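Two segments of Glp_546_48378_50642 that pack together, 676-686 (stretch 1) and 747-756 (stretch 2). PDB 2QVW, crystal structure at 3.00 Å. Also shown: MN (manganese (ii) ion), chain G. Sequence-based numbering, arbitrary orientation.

Stretch 1, residues 676-686: GALTRMRQSAE
Stretch 2, residues 747-756: HVLPQVVADA

The most unusual feature of this contact is a serine that works in both directions: S684 OG donates to M681 O (2.7 Å) and accepts from V753 N of the other stretch (3.0 Å from S684 OG to V753 N, N-H...O angle 159°). The S684 chi1 of 93°, between wells, places the hydroxyl where it reaches both partners. Stretch 1 is already helical at G676, the helix having begun earlier in the chain, with i-to-i+4 bonds such as M681 N to A677 O (2.9 Å) and Q683 N to T679 O (3.0 Å); A685 (phi/psi -94/14) and E686 (-106/-21) lie outside the helix. Stretch 2 enters as helix at H747, makes a 3-10 turn over L749, P750 and Q751, with Q751 N bonded to V748 O at 2.9 Å, then extends through V752 (-65/118), V753 (-84/137) and A754 (-75/134). The extended loop runs back along the helix, so contacts pass from A685 beside V748 and V752 to R680 and A677 beside D755. A685 and V752 mark the register, their CA atoms 4.8 Å apart. Together the stretches bury 467 Å².

The apolar centre is small. A685 points its CB toward stretch 2, and that methyl lies 4.1 Å from V748 CG1 (V748 chi1 t) and 4.3 Å from V752 CB. V752, chi1 p, sends CG2 to 3.5 Å from M681 CB and 2.9 Å from M681 O, a tight approach to the carbonyl that S684 also engages. M681 is m, t, p along its chi angles, and its CE lies 4.3 Å from A754 CA. V753, also p, brings CG1 to 3.3 Å from S684 CB.

Charge closes the far end. D755, chi1 -110°, points its CA-to-CB bond toward the helix and forms a salt bridge with R680, whose chi1 is m, chi2 126° and chi3 p. R680 NE gives a weak hydrogen bond to D755 OD2 (3.3 Å, 133°). D755 OD1, less surely placed in the model, lies over one face of the guanidinium and 3.6 Å from A677 CA.

R682 (p, t, t) and E686 (m, t), whose CA-to-CB bonds point away from stretch 2, pair through a salt bridge of 2.6 Å between R682 NH1 and E686 OE1, while E686 OE2 binds the manganese ion MN at 2.4 Å, so one carboxylate serves both partners.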

# COMPACT_ATOMS: atom_id res chain seq x y z
N GLY A 676 11.75 10.28 9.66
CA GLY A 676 12.25 11.09 10.75
C GLY A 676 11.22 11.37 11.82
O GLY A 676 11.35 10.94 12.97
N ALA A 677 10.18 12.11 11.45
CA ALA A 677 9.12 12.43 12.39
C ALA A 677 8.76 11.17 13.16
O ALA A 677 8.94 11.08 14.38
CB ALA A 677 7.91 12.96 11.65
N LEU A 678 8.26 10.18 12.43
CA LEU A 678 7.85 8.91 13.02
C LEU A 678 8.93 8.26 13.85
O LEU A 678 8.63 7.61 14.85
CB LEU A 678 7.40 7.95 11.92
CG LEU A 678 6.17 8.39 11.12
CD1 LEU A 678 5.84 7.34 10.09
CD2 LEU A 678 4.99 8.63 12.04
N THR A 679 10.18 8.41 13.45
CA THR A 679 11.27 7.80 14.18
C THR A 679 11.42 8.51 15.51
O THR A 679 11.17 7.93 16.57
CB THR A 679 12.60 7.89 13.42
OG1 THR A 679 12.47 7.25 12.14
CG2 THR A 679 13.70 7.21 14.19
N ARG A 680 11.82 9.78 15.45
CA ARG A 680 12.02 10.58 16.65
C ARG A 680 10.87 10.45 17.66
O ARG A 680 11.10 10.42 18.87
CB ARG A 680 12.21 12.05 16.26
CG ARG A 680 13.62 12.38 15.76
CD ARG A 680 13.61 13.05 14.40
NE ARG A 680 12.92 14.34 14.39
CZ ARG A 680 12.50 14.95 13.29
NH1 ARG A 680 12.69 14.39 12.10
NH2 ARG A 680 11.89 16.12 13.36
N MET A 681 9.65 10.37 17.14
CA MET A 681 8.48 10.26 17.99
C MET A 681 8.43 8.98 18.81
O MET A 681 8.34 9.03 20.03
CB MET A 681 7.22 10.39 17.16
CG MET A 681 7.05 11.74 16.54
SD MET A 681 5.46 11.88 15.77
CE MET A 681 4.47 12.44 17.11
N ARG A 682 8.49 7.83 18.14
CA ARG A 682 8.41 6.57 18.86
C ARG A 682 9.63 6.34 19.74
O ARG A 682 9.51 5.84 20.85
CB ARG A 682 8.25 5.40 17.90
CG ARG A 682 9.44 5.19 17.03
CD ARG A 682 9.32 3.93 16.19
NE ARG A 682 10.61 3.58 15.60
CZ ARG A 682 11.70 3.34 16.32
NH1 ARG A 682 11.65 3.40 17.65
NH2 ARG A 682 12.85 3.05 15.72
N GLN A 683 10.81 6.69 19.25
CA GLN A 683 12.02 6.51 20.05
C GLN A 683 11.90 7.31 21.35
O GLN A 683 12.48 6.93 22.37
CB GLN A 683 13.24 7.01 19.32
CG GLN A 683 13.45 6.39 17.97
CD GLN A 683 14.66 6.97 17.28
OE1 GLN A 683 14.80 8.19 17.19
NE2 GLN A 683 15.54 6.11 16.80
N SER A 684 11.15 8.41 21.29
CA SER A 684 10.97 9.25 22.45
C SER A 684 10.32 8.48 23.58
O SER A 684 10.69 8.65 24.74
CB SER A 684 10.10 10.45 22.11
OG SER A 684 8.74 10.17 22.39
N ALA A 685 9.34 7.64 23.25
CA ALA A 685 8.63 6.87 24.27
C ALA A 685 9.21 5.48 24.51
O ALA A 685 8.57 4.65 25.15
CB ALA A 685 7.16 6.77 23.90
N GLU A 686 10.41 5.22 24.02
CA GLU A 686 11.03 3.92 24.21
C GLU A 686 12.16 3.93 25.23
O GLU A 686 12.50 2.89 25.78
CB GLU A 686 11.57 3.36 22.88
CG GLU A 686 10.52 2.66 22.01
CD GLU A 686 11.15 1.81 20.91
OE1 GLU A 686 11.88 2.37 20.07
OE2 GLU A 686 10.93 0.58 20.90
N HIS A 747 -1.10 2.98 27.48
CA HIS A 747 -0.09 3.41 28.44
C HIS A 747 1.16 4.07 27.87
O HIS A 747 1.62 5.09 28.40
CB HIS A 747 0.30 2.21 29.30
CG HIS A 747 -0.86 1.43 29.82
ND1 HIS A 747 -1.88 2.02 30.55
CD2 HIS A 747 -1.20 0.13 29.67
CE1 HIS A 747 -2.79 1.10 30.82
NE2 HIS A 747 -2.41 -0.05 30.31
N VAL A 748 1.70 3.50 26.80
CA VAL A 748 2.92 4.02 26.19
C VAL A 748 2.72 5.07 25.12
O VAL A 748 3.47 6.03 25.05
CB VAL A 748 3.76 2.88 25.59
CG1 VAL A 748 5.13 3.42 25.18
CG2 VAL A 748 3.91 1.75 26.60
N LEU A 749 1.72 4.87 24.26
CA LEU A 749 1.46 5.82 23.18
C LEU A 749 1.42 7.24 23.71
O LEU A 749 2.05 8.14 23.16
CB LEU A 749 0.13 5.49 22.50
CG LEU A 749 -0.09 6.03 21.09
CD1 LEU A 749 -1.37 5.45 20.51
CD2 LEU A 749 -0.16 7.55 21.11
N PRO A 750 0.67 7.47 24.80
CA PRO A 750 0.56 8.80 25.41
C PRO A 750 1.89 9.50 25.71
O PRO A 750 1.96 10.73 25.71
CB PRO A 750 -0.24 8.52 26.67
CG PRO A 750 -1.15 7.43 26.24
CD PRO A 750 -0.21 6.51 25.49
N GLN A 751 2.95 8.73 25.94
CA GLN A 751 4.25 9.31 26.27
C GLN A 751 5.05 9.83 25.09
O GLN A 751 6.07 10.49 25.28
CB GLN A 751 5.10 8.29 27.02
CG GLN A 751 4.47 7.80 28.30
CD GLN A 751 3.99 8.94 29.17
OE1 GLN A 751 4.75 9.86 29.49
NE2 GLN A 751 2.72 8.89 29.57
N VAL A 752 4.61 9.54 23.87
CA VAL A 752 5.34 10.01 22.70
C VAL A 752 5.29 11.53 22.62
O VAL A 752 4.22 12.12 22.52
CB VAL A 752 4.77 9.39 21.39
CG1 VAL A 752 3.30 9.71 21.25
CG2 VAL A 752 5.54 9.91 20.20
N VAL A 753 6.46 12.16 22.70
CA VAL A 753 6.54 13.61 22.63
C VAL A 753 6.55 14.08 21.18
O VAL A 753 7.23 13.51 20.32
CB VAL A 753 7.80 14.12 23.34
CG1 VAL A 753 9.03 13.48 22.74
CG2 VAL A 753 7.88 15.63 23.23
N ALA A 754 5.79 15.14 20.91
CA ALA A 754 5.68 15.70 19.57
C ALA A 754 6.90 16.51 19.12
O ALA A 754 7.41 17.36 19.86
CB ALA A 754 4.42 16.56 19.49
N ASP A 755 7.34 16.25 17.90
CA ASP A 755 8.49 16.95 17.33
C ASP A 755 8.37 18.47 17.49
O ASP A 755 9.29 19.12 17.98
CB ASP A 755 8.63 16.62 15.85
CG ASP A 755 9.83 15.76 15.55
OD1 ASP A 755 9.96 15.33 14.39
OD2 ASP A 755 10.64 15.53 16.48
N ALA A 756 7.24 19.00 17.06
CA ALA A 756 6.94 20.44 17.11
C ALA A 756 7.94 21.24 17.93
O ALA A 756 8.66 22.09 17.35
CB ALA A 756 5.53 20.65 17.66
OXT ALA A 756 8.00 21.02 19.16
MN MN G . 12.04 -0.68 22.60